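Local coordinates for protein 70 kDa peptidylprolyl isomerase, putative (Plasmodium falciparum, PDB 2FBN) that probably binds the C-terminal pentapeptide of Hsp90 through this tetratricopeptide repeat domain, the C-terminal part of an FK506-binding protein of the malaria parasite, at residues D31-V35 / W74-L79; A57-K62 / N93-Y98; K84-I88 / V114-D118; Y126-N132 / E143-K147. All blocks are in the same frame, centred on the assembly; numbering follows the deposited sequence.

Contact 1 of 4, residues D31-V35 / W74-L79; sequences DEEKV and WDDQIL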
# COMPACT_ATOMS: atom_id res chain seq x y z
N ASP A 31 -6.90 -20.77 -7.34
CA ASP A 31 -7.42 -19.44 -7.70
C ASP A 31 -8.89 -19.27 -7.34
O ASP A 31 -9.31 -18.22 -6.86
CB ASP A 31 -7.22 -19.15 -9.19
CG ASP A 31 -5.75 -19.10 -9.58
OD1 ASP A 31 -4.89 -19.18 -8.69
OD2 ASP A 31 -5.47 -18.97 -10.79
N GLU A 32 -9.67 -20.31 -7.60
CA GLU A 32 -11.08 -20.30 -7.20
C GLU A 32 -11.23 -20.08 -5.69
O GLU A 32 -12.09 -19.31 -5.24
CB GLU A 32 -11.75 -21.60 -7.64
CG GLU A 32 -11.87 -21.74 -9.16
CD GLU A 32 -10.59 -22.24 -9.86
OE1 GLU A 32 -9.55 -22.52 -9.20
OE2 GLU A 32 -10.64 -22.34 -11.12
N GLU A 33 -10.38 -20.75 -4.90
CA GLU A 33 -10.43 -20.63 -3.45
C GLU A 33 -9.98 -19.26 -2.96
O GLU A 33 -10.50 -18.75 -1.97
CB GLU A 33 -9.59 -21.71 -2.77
CG GLU A 33 -10.16 -23.12 -2.89
CD GLU A 33 -9.23 -24.17 -2.31
OE1 GLU A 33 -8.01 -24.15 -2.59
OE2 GLU A 33 -9.74 -25.05 -1.57
N LYS A 34 -9.01 -18.67 -3.67
CA LYS A 34 -8.56 -17.31 -3.33
C LYS A 34 -9.74 -16.34 -3.44
O LYS A 34 -9.98 -15.55 -2.53
CB LYS A 34 -7.39 -16.86 -4.19
CG LYS A 34 -6.10 -17.62 -3.90
CD LYS A 34 -4.97 -17.13 -4.76
CE LYS A 34 -3.69 -17.90 -4.49
NZ LYS A 34 -2.60 -17.42 -5.36
N VAL A 35 -10.49 -16.45 -4.53
CA VAL A 35 -11.67 -15.61 -4.74
C VAL A 35 -12.73 -15.83 -3.66
O VAL A 35 -13.24 -14.86 -3.07
CB VAL A 35 -12.29 -15.81 -6.14
CG1 VAL A 35 -13.60 -15.00 -6.29
CG2 VAL A 35 -11.30 -15.37 -7.21
N TRP A 74 -3.47 -13.57 -13.96
CA TRP A 74 -4.73 -14.29 -14.10
C TRP A 74 -5.36 -13.95 -15.45
O TRP A 74 -5.24 -12.81 -15.93
CB TRP A 74 -5.68 -13.88 -12.99
CG TRP A 74 -5.47 -14.56 -11.66
CD1 TRP A 74 -4.34 -15.20 -11.22
CD2 TRP A 74 -6.42 -14.64 -10.58
NE1 TRP A 74 -4.54 -15.68 -9.94
CE2 TRP A 74 -5.80 -15.35 -9.53
CE3 TRP A 74 -7.72 -14.16 -10.41
CZ2 TRP A 74 -6.45 -15.60 -8.31
CZ3 TRP A 74 -8.38 -14.42 -9.20
CH2 TRP A 74 -7.73 -15.14 -8.17
N ASP A 75 -6.03 -14.92 -16.04
CA ASP A 75 -6.70 -14.71 -17.33
C ASP A 75 -8.04 -15.44 -17.44
O ASP A 75 -8.64 -15.49 -18.51
CB ASP A 75 -5.77 -15.07 -18.50
CG ASP A 75 -5.28 -16.50 -18.45
OD1 ASP A 75 -5.89 -17.35 -17.76
OD2 ASP A 75 -4.25 -16.77 -19.10
N ASP A 76 -8.50 -16.03 -16.33
CA ASP A 76 -9.85 -16.60 -16.27
C ASP A 76 -10.83 -15.45 -16.06
O ASP A 76 -10.91 -14.88 -14.97
CB ASP A 76 -9.97 -17.65 -15.14
CG ASP A 76 -11.38 -18.24 -15.01
OD1 ASP A 76 -12.37 -17.55 -15.32
OD2 ASP A 76 -11.51 -19.41 -14.58
N GLN A 77 -11.60 -15.12 -17.10
CA GLN A 77 -12.47 -13.94 -17.04
C GLN A 77 -13.45 -13.97 -15.86
O GLN A 77 -13.73 -12.92 -15.28
CB GLN A 77 -13.21 -13.68 -18.37
CG GLN A 77 -13.75 -12.26 -18.46
CD GLN A 77 -14.47 -11.95 -19.76
OE1 GLN A 77 -15.57 -12.45 -20.01
NE2 GLN A 77 -13.88 -11.10 -20.58
N ILE A 78 -13.95 -15.15 -15.52
CA ILE A 78 -14.91 -15.29 -14.41
C ILE A 78 -14.26 -14.87 -13.09
O ILE A 78 -14.82 -14.05 -12.36
CB ILE A 78 -15.47 -16.73 -14.32
CG1 ILE A 78 -16.29 -17.05 -15.58
CG2 ILE A 78 -16.31 -16.93 -13.03
CD1 ILE A 78 -16.60 -18.53 -15.74
N LEU A 79 -13.09 -15.42 -12.81
CA LEU A 79 -12.35 -15.07 -11.59
C LEU A 79 -11.88 -13.61 -11.59
O LEU A 79 -11.91 -12.97 -10.54
CB LEU A 79 -11.17 -16.02 -11.36
CG LEU A 79 -11.55 -17.49 -11.12
CD1 LEU A 79 -10.33 -18.26 -10.65
CD2 LEU A 79 -12.70 -17.66 -10.13
O HOH W 1 -2.90 -17.28 -8.20
O HOH W 2 -9.25 -20.82 -13.24
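The backbones come closest where the first turn of helix 31-50 faces the start of helix 77-100, with Val-35 CA and Leu-79 CA 6.9 Å apart. At this N-terminal end of the TPR domain, the first turn of helix 31-50 packs on the loop residue Trp-74 and on Leu-79 in the first turn of helix 77-100. The indole of Trp-74 lies under the carboxylate of Asp-31. Asp-31 OD2 sits over one face of the ring, offset toward the rim, 3.5 Å from Trp-74 NE1. The two planes are only 27° apart, so the carboxylate lies rather flat on the ring. The indole N-H does not point at this oxygen. It uses a water in the ring plane, which also donates to Asp-31 OD1 and accepts from Lys-34 NZ. The extended chain of Lys-34 carries its amine to that water, and its CD passes the ring edge at Trp-74 CZ2. Val-35 CG2 meets the same edge further round, 3.7 Å from Trp-74 CZ3. Leu-79 packs beside these groups. Its CD2 touches Val-35 CG2, and its CD1 reaches Asp-31 CB at 3.5 Å. Asp-76 is the N-cap of helix 77-100, and its OD1 takes weak bonds from Ile-78 N and Leu-79 N. Val-35 also packs on Ile-86 and Phe-68. Glu-32 bends at its second torsion (chi2 81°), which folds its carboxylate back toward the second segment. There a second water donates to both Glu-32 OE2 and Asp-76 OD2, at 3.0 Å from each oxygen.

Contact 2 of 4, residues A57-K62 / N93-Y98; sequences AIVKYK and NLATCY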
# COMPACT_ATOMS: atom_id res chain seq x y z
N ALA A 57 -12.55 -4.20 11.18
CA ALA A 57 -12.96 -4.20 9.78
C ALA A 57 -11.76 -4.00 8.85
O ALA A 57 -11.63 -4.71 7.84
CB ALA A 57 -14.01 -3.13 9.52
N ILE A 58 -10.88 -3.07 9.22
CA ILE A 58 -9.67 -2.79 8.43
C ILE A 58 -8.82 -4.06 8.25
O ILE A 58 -8.42 -4.39 7.12
CB ILE A 58 -8.85 -1.66 9.06
CG1 ILE A 58 -9.60 -0.32 8.89
CG2 ILE A 58 -7.45 -1.61 8.45
CD1 ILE A 58 -9.07 0.81 9.77
N VAL A 59 -8.57 -4.76 9.35
CA VAL A 59 -7.80 -6.01 9.28
C VAL A 59 -8.41 -6.99 8.26
O VAL A 59 -7.70 -7.52 7.39
CB VAL A 59 -7.66 -6.65 10.69
CG1 VAL A 59 -7.02 -8.02 10.60
CG2 VAL A 59 -6.84 -5.70 11.63
N LYS A 60 -9.73 -7.17 8.33
CA LYS A 60 -10.42 -8.13 7.43
C LYS A 60 -10.33 -7.71 5.97
O LYS A 60 -10.02 -8.53 5.10
CB LYS A 60 -11.88 -8.35 7.83
CG LYS A 60 -12.03 -8.99 9.22
CD LYS A 60 -11.55 -10.44 9.23
CE LYS A 60 -11.83 -11.07 10.58
NZ LYS A 60 -11.30 -12.45 10.66
N TYR A 61 -10.60 -6.43 5.70
CA TYR A 61 -10.50 -5.97 4.31
C TYR A 61 -9.09 -6.17 3.75
O TYR A 61 -8.93 -6.58 2.61
CB TYR A 61 -10.91 -4.51 4.16
CG TYR A 61 -12.36 -4.25 4.48
CD1 TYR A 61 -13.39 -5.04 3.93
CD2 TYR A 61 -12.71 -3.17 5.30
CE1 TYR A 61 -14.74 -4.76 4.22
CE2 TYR A 61 -14.04 -2.90 5.60
CZ TYR A 61 -15.06 -3.69 5.06
OH TYR A 61 -16.37 -3.39 5.38
N LYS A 62 -8.08 -5.90 4.57
CA LYS A 62 -6.69 -6.12 4.14
C LYS A 62 -6.39 -7.60 3.89
O LYS A 62 -5.75 -7.96 2.90
CB LYS A 62 -5.73 -5.51 5.14
CG LYS A 62 -5.70 -4.00 5.03
CD LYS A 62 -4.62 -3.39 5.88
CE LYS A 62 -4.33 -2.00 5.33
NZ LYS A 62 -3.14 -1.38 5.95
N ASN A 93 -14.27 0.39 1.03
CA ASN A 93 -14.56 0.25 2.46
C ASN A 93 -13.35 0.66 3.30
O ASN A 93 -13.50 1.32 4.33
CB ASN A 93 -15.04 -1.16 2.82
CG ASN A 93 -16.33 -1.54 2.10
OD1 ASN A 93 -17.03 -0.67 1.56
ND2 ASN A 93 -16.63 -2.83 2.05
N LEU A 94 -12.14 0.29 2.86
CA LEU A 94 -10.96 0.73 3.59
C LEU A 94 -10.85 2.26 3.58
O LEU A 94 -10.50 2.88 4.60
CB LEU A 94 -9.71 0.08 3.00
CG LEU A 94 -9.44 -1.37 3.44
CD1 LEU A 94 -8.39 -1.96 2.54
CD2 LEU A 94 -9.03 -1.45 4.93
N ALA A 95 -11.15 2.88 2.44
CA ALA A 95 -11.08 4.34 2.38
C ALA A 95 -12.04 4.95 3.41
O ALA A 95 -11.66 5.85 4.18
CB ALA A 95 -11.38 4.83 0.99
N THR A 96 -13.27 4.45 3.46
CA THR A 96 -14.23 4.85 4.51
C THR A 96 -13.66 4.66 5.92
O THR A 96 -13.69 5.59 6.75
CB THR A 96 -15.56 4.10 4.37
OG1 THR A 96 -16.05 4.25 3.03
CG2 THR A 96 -16.59 4.64 5.37
N CYS A 97 -13.12 3.47 6.20
CA CYS A 97 -12.57 3.17 7.51
C CYS A 97 -11.50 4.17 7.89
O CYS A 97 -11.48 4.72 8.97
CB CYS A 97 -11.99 1.75 7.55
SG CYS A 97 -13.29 0.48 7.54
N TYR A 98 -10.60 4.43 6.96
CA TYR A 98 -9.49 5.32 7.25
C TYR A 98 -9.94 6.79 7.39
O TYR A 98 -9.39 7.51 8.23
CB TYR A 98 -8.42 5.13 6.20
CG TYR A 98 -7.63 3.85 6.36
CD1 TYR A 98 -7.03 3.52 7.58
CD2 TYR A 98 -7.45 2.99 5.27
CE1 TYR A 98 -6.25 2.34 7.72
CE2 TYR A 98 -6.67 1.82 5.40
CZ TYR A 98 -6.09 1.51 6.62
OH TYR A 98 -5.32 0.36 6.73
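Tyr-61 meets Asn-93, Leu-94 and Cys-97 where helix 54-66 runs nearly antiparallel to helix 77-100. The short segments lie 9.8 Å apart at closest approach, with 154° between their directions. From the backbone outward, Tyr-61 CB packs on Leu-94 CG at 3.5 Å. Its CD2 touches both Asn-93 CB and Leu-94 CD2. CE2 then meets Asn-93 CB on the face and Cys-97 SG at the edge. Tyr-61 CZ lies under Asn-93 CB at 3.4 Å, and the hydroxyl hydrogen-bonds to Asn-46 of helix 31-50. The methylene of Asn-93 thus makes a CH-pi contact over the ring face, while its amide plane is turned 54° from the ring. Cys-97 SG lies in the ring plane, 5.3 Å from the Tyr-61 ring centroid, a sulfur-aromatic contact at the edge. Ile-58 lies about one turn earlier in the helix. Its CG1 stands beside the backbone N (chi1 -70°), and Ile-58 CG1 presses on Cys-97 CB at a tight 3.4 Å. Its CG2 touches Leu-94 CD2 and the hydroxyl oxygen of Tyr-98, and its CD1 reaches Tyr-98 CE1. Lys-62 extends across the end of Tyr-98. Its NZ makes a weak, doubtful hydrogen bond to Tyr-98 OH, since Lys-62 CE lies equally near that oxygen. Lys-106 of the second subunit packs on Lys-62. The buried contact joins neighbouring helices of the TPR superhelix. Helix 31-50 packs on Tyr-61 through Phe-49. Helix 104-117 packs on Leu-94 and Tyr-98, and its His-110 meets the Tyr-98 ring.

Contact 3 of 4, residues K84-I88 / V114-D118; sequences KNIEI and VLKID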
# COMPACT_ATOMS: atom_id res chain seq x y z
N LYS A 84 -12.15 -8.23 -9.37
CA LYS A 84 -12.34 -6.80 -9.57
C LYS A 84 -13.38 -6.24 -8.60
O LYS A 84 -13.13 -5.26 -7.90
CB LYS A 84 -12.72 -6.50 -11.03
CG LYS A 84 -12.83 -5.01 -11.30
CD LYS A 84 -13.31 -4.68 -12.72
CE LYS A 84 -14.05 -3.35 -12.73
NZ LYS A 84 -14.74 -3.12 -14.03
N ASN A 85 -14.55 -6.88 -8.54
CA ASN A 85 -15.61 -6.48 -7.61
C ASN A 85 -15.16 -6.50 -6.14
O ASN A 85 -15.45 -5.56 -5.38
CB ASN A 85 -16.85 -7.36 -7.78
CG ASN A 85 -17.48 -7.23 -9.17
OD1 ASN A 85 -17.22 -6.27 -9.91
ND2 ASN A 85 -18.31 -8.20 -9.52
N ILE A 86 -14.44 -7.55 -5.74
CA ILE A 86 -13.97 -7.66 -4.36
C ILE A 86 -12.91 -6.58 -4.09
O ILE A 86 -12.92 -5.98 -3.01
CB ILE A 86 -13.43 -9.08 -4.04
CG1 ILE A 86 -14.58 -10.10 -4.11
CG2 ILE A 86 -12.75 -9.14 -2.67
CD1 ILE A 86 -14.09 -11.53 -4.35
N GLU A 87 -12.03 -6.33 -5.06
CA GLU A 87 -11.00 -5.29 -4.89
C GLU A 87 -11.61 -3.89 -4.78
O GLU A 87 -11.19 -3.09 -3.93
CB GLU A 87 -9.99 -5.34 -6.02
CG GLU A 87 -9.10 -6.58 -5.91
CD GLU A 87 -7.87 -6.57 -6.81
OE1 GLU A 87 -7.94 -6.03 -7.93
OE2 GLU A 87 -6.86 -7.16 -6.38
N ILE A 88 -12.61 -3.61 -5.62
CA ILE A 88 -13.32 -2.32 -5.50
C ILE A 88 -13.98 -2.15 -4.13
O ILE A 88 -13.81 -1.11 -3.48
CB ILE A 88 -14.36 -2.16 -6.64
CG1 ILE A 88 -13.63 -1.95 -7.98
CG2 ILE A 88 -15.36 -1.05 -6.29
CD1 ILE A 88 -14.53 -2.06 -9.20
N VAL A 114 -9.10 2.22 -5.99
CA VAL A 114 -10.39 1.99 -6.63
C VAL A 114 -10.40 2.65 -8.01
O VAL A 114 -10.83 2.04 -8.98
CB VAL A 114 -11.58 2.52 -5.81
CG1 VAL A 114 -12.89 2.29 -6.56
CG2 VAL A 114 -11.64 1.85 -4.45
N LEU A 115 -9.92 3.90 -8.05
CA LEU A 115 -9.94 4.70 -9.27
C LEU A 115 -9.06 4.14 -10.38
O LEU A 115 -9.38 4.29 -11.57
CB LEU A 115 -9.61 6.16 -8.96
CG LEU A 115 -10.72 6.87 -8.18
CD1 LEU A 115 -10.25 8.24 -7.70
CD2 LEU A 115 -12.04 6.95 -8.99
N LYS A 116 -7.97 3.49 -9.99
CA LYS A 116 -7.11 2.80 -10.96
C LYS A 116 -7.86 1.65 -11.63
O LYS A 116 -7.61 1.35 -12.80
CB LYS A 116 -5.81 2.30 -10.30
CG LYS A 116 -4.93 3.43 -9.74
CD LYS A 116 -3.53 2.95 -9.36
CE LYS A 116 -2.86 3.89 -8.34
NZ LYS A 116 -3.24 3.55 -6.91
N ILE A 117 -8.78 1.03 -10.90
CA ILE A 117 -9.55 -0.13 -11.37
C ILE A 117 -10.88 0.27 -12.02
O ILE A 117 -11.37 -0.41 -12.95
CB ILE A 117 -9.84 -1.12 -10.19
CG1 ILE A 117 -8.54 -1.69 -9.63
CG2 ILE A 117 -10.78 -2.24 -10.63
CD1 ILE A 117 -8.71 -2.45 -8.28
N ASP A 118 -11.47 1.36 -11.54
CA ASP A 118 -12.80 1.78 -11.95
C ASP A 118 -12.78 3.31 -11.99
O ASP A 118 -13.12 3.99 -11.00
CB ASP A 118 -13.85 1.24 -10.96
CG ASP A 118 -15.28 1.63 -11.34
OD1 ASP A 118 -15.55 1.95 -12.53
OD2 ASP A 118 -16.15 1.60 -10.44
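Ile-88 and Ile-117 pair across neighbouring helices 77-100 and 104-117 of the TPR helical array. Helix 77-100 supplies Ile-88, and the last part of segment 114-118 supplies Ile-117. The backbones are close here, with Ile-88 CA and Val-114 CA 5.3 Å apart. Contact is almost wholly apolar. Ile-117 is the central side chain and splits its two branches between neighbours. Its CG2 stands anti to the backbone N and meets both Lys-84 and Ile-88. Ile-117 CG2 lies 3.5 Å from Lys-84 CG and 3.9 Å from Ile-88 CG1. The CD1 end of the other branch turns to Glu-87, lying against both its OE1 and its CB. Lys-84 and Ile-117 run alongside each other, pointing opposite ways, and the aliphatic stem of the lysine does the touching while the amine continues beyond it. Val-114 lies about one turn back, with CG2 against the carbonyl oxygen of Ile-88, and Val-114 CG1 faces Ile-88 CG2 at 4.2 Å. Val-114 O accepts from both Ile-117 N and Asp-118 N. Around the contact, Val-114 also packs on Ala-124 of the next helix, and Glu-87 touches Phe-68. Asp-118 OD2 is bound to Asn-121 ND2, so the carboxylate is engaged with the following loop. The aspartate's methylene still serves this contact: Asp-118 CB lies 3.8 Å from Ile-88 CD1, at the tip of the isoleucine.

Contact 4 of 4, residues Y126-N132 / E143-K147; sequences YKLGVAN and ENLYK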
# COMPACT_ATOMS: atom_id res chain seq x y z
N TYR A 126 -15.28 10.77 -4.21
CA TYR A 126 -15.74 11.47 -3.01
C TYR A 126 -14.81 11.18 -1.82
O TYR A 126 -14.32 12.10 -1.14
CB TYR A 126 -17.18 11.07 -2.67
CG TYR A 126 -17.61 11.59 -1.33
CD1 TYR A 126 -17.77 12.96 -1.10
CD2 TYR A 126 -17.83 10.73 -0.27
CE1 TYR A 126 -18.15 13.45 0.15
CE2 TYR A 126 -18.20 11.22 0.98
CZ TYR A 126 -18.35 12.58 1.17
OH TYR A 126 -18.72 13.04 2.42
N LYS A 127 -14.54 9.91 -1.57
CA LYS A 127 -13.70 9.54 -0.43
C LYS A 127 -12.26 10.06 -0.60
O LYS A 127 -11.64 10.51 0.36
CB LYS A 127 -13.72 8.02 -0.23
CG LYS A 127 -15.12 7.52 0.12
CD LYS A 127 -15.21 5.99 0.04
CE LYS A 127 -16.67 5.50 0.18
NZ LYS A 127 -17.35 6.05 1.39
N LEU A 128 -11.75 10.01 -1.83
CA LEU A 128 -10.46 10.62 -2.15
C LEU A 128 -10.48 12.13 -1.90
O LEU A 128 -9.55 12.70 -1.32
CB LEU A 128 -10.07 10.32 -3.60
CG LEU A 128 -8.78 10.99 -4.09
CD1 LEU A 128 -7.57 10.60 -3.24
CD2 LEU A 128 -8.58 10.57 -5.53
N GLY A 129 -11.55 12.79 -2.32
CA GLY A 129 -11.69 14.22 -2.06
C GLY A 129 -11.69 14.55 -0.59
O GLY A 129 -10.98 15.46 -0.14
N VAL A 130 -12.48 13.82 0.20
CA VAL A 130 -12.52 14.05 1.65
C VAL A 130 -11.13 13.89 2.28
O VAL A 130 -10.68 14.74 3.02
CB VAL A 130 -13.52 13.10 2.32
CG1 VAL A 130 -13.39 13.15 3.85
CG2 VAL A 130 -14.95 13.46 1.87
N ALA A 131 -10.44 12.82 1.92
CA ALA A 131 -9.15 12.51 2.54
C ALA A 131 -8.09 13.55 2.13
O ALA A 131 -7.32 14.03 2.98
CB ALA A 131 -8.73 11.13 2.15
N ASN A 132 -8.08 13.89 0.85
CA ASN A 132 -7.22 14.98 0.34
C ASN A 132 -7.48 16.27 1.10
O ASN A 132 -6.55 16.96 1.55
CB ASN A 132 -7.42 15.18 -1.16
CG ASN A 132 -6.55 14.25 -2.01
OD1 ASN A 132 -5.47 13.81 -1.57
ND2 ASN A 132 -7.02 13.94 -3.23
N GLU A 143 -10.67 19.50 -7.01
CA GLU A 143 -10.86 18.82 -8.30
C GLU A 143 -11.66 17.52 -8.16
O GLU A 143 -12.59 17.27 -8.93
CB GLU A 143 -9.50 18.55 -8.97
CG GLU A 143 -8.75 19.81 -9.42
CD GLU A 143 -7.79 19.55 -10.59
OE1 GLU A 143 -7.47 18.36 -10.86
OE2 GLU A 143 -7.37 20.54 -11.24
N ASN A 144 -11.31 16.70 -7.16
CA ASN A 144 -12.00 15.42 -6.92
C ASN A 144 -13.48 15.69 -6.67
O ASN A 144 -14.34 15.02 -7.23
CB ASN A 144 -11.50 14.71 -5.66
CG ASN A 144 -10.00 14.46 -5.63
OD1 ASN A 144 -9.39 14.49 -4.57
ND2 ASN A 144 -9.40 14.22 -6.79
N LEU A 145 -13.73 16.66 -5.80
CA LEU A 145 -15.09 16.92 -5.31
C LEU A 145 -15.94 17.63 -6.36
O LEU A 145 -17.12 17.31 -6.52
CB LEU A 145 -15.06 17.69 -3.98
CG LEU A 145 -14.50 16.88 -2.81
CD1 LEU A 145 -14.22 17.78 -1.60
CD2 LEU A 145 -15.44 15.68 -2.47
N TYR A 146 -15.32 18.54 -7.11
CA TYR A 146 -16.01 19.19 -8.23
C TYR A 146 -16.41 18.14 -9.25
O TYR A 146 -17.54 18.15 -9.75
CB TYR A 146 -15.14 20.29 -8.87
CG TYR A 146 -15.84 21.05 -9.98
CD1 TYR A 146 -16.62 22.18 -9.69
CD2 TYR A 146 -15.75 20.64 -11.31
CE1 TYR A 146 -17.28 22.88 -10.70
CE2 TYR A 146 -16.41 21.34 -12.32
CZ TYR A 146 -17.16 22.46 -12.01
OH TYR A 146 -17.82 23.16 -13.01
N LYS A 147 -15.52 17.19 -9.53
CA LYS A 147 -15.85 16.09 -10.44
C LYS A 147 -16.98 15.21 -9.89
O LYS A 147 -17.95 14.89 -10.60
CB LYS A 147 -14.61 15.22 -10.73
CG LYS A 147 -14.88 14.18 -11.79
CD LYS A 147 -13.57 13.61 -12.35
CE LYS A 147 -13.82 12.86 -13.65
NZ LYS A 147 -12.53 12.46 -14.30
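Asn-144 and Asn-132 meet nearly at right angles, yet their amide planes are nearly coplanar, 26° apart. Asn-132 ND2 donates to Asn-144 OD1 at 2.8 Å, with a fairly straight N-H...O angle of 158°. The donor lies in the carbonyl plane of Asn-144, and the acceptor lies close to the amide plane of Asn-132. Both flat groups are therefore well aligned for this bond. The other end of Asn-132 is also held, because its OD1 bonds to His-70 of the second subunit. Asn-144 OD1 also rests against Gly-129 CA at 3.4 Å. Gly-129 has no side chain, so Asn-144 and Leu-145 can come right up to its backbone. Leu-145 CG lies 3.9 Å from Gly-129 CA, and Gly-129 CA and Asn-144 CA are 5.0 Å apart. Leu-128 runs across Asn-144, and Leu-128 CG lies 3.6 Å from Asn-144 OD1. At the other end, Tyr-126 approaches Leu-145 obliquely, and Tyr-126 CD1 meets Leu-145 CD2 at 3.8 Å. The segments form the roughly antiparallel helical hairpin of one tetratricopeptide repeat, with axes 8.1 Å apart and 147° between their directions. Leu-128 faces helix 104-117 through Leu-115 and Ala-111. Tyr-126 OH and Ser-161 OG are hydrogen-bonded, and helix 156-173, which carries this serine, packs on Leu-145 through Cys-165.

Overall arrangement
Contacts 1, 2 and 3 all use helix 77-100, which along its length meets helix 31-50, then helix 104-117, then helix 54-66. Contact 4 joins the next pair, helices 122-135 and 138-151. Contact 2 is the most buried and is dominated by aromatic, sulfur and aliphatic packing. Contact 3 is a surface contact, made by apolar branches and the stems of charged residues. Contact 1, partly buried and 21 Å from the chain centre, adds bridging waters to its apolar and ring packing. Contact 4, also partly buried, combines a direct amide bond with close glycine packing. Contacts 1 and 3 touch through Val-35 and Ile-86, contacts 3 and 4 through Leu-115 and Leu-128, and contacts 2 and 4 through Thr-96 and Lys-127.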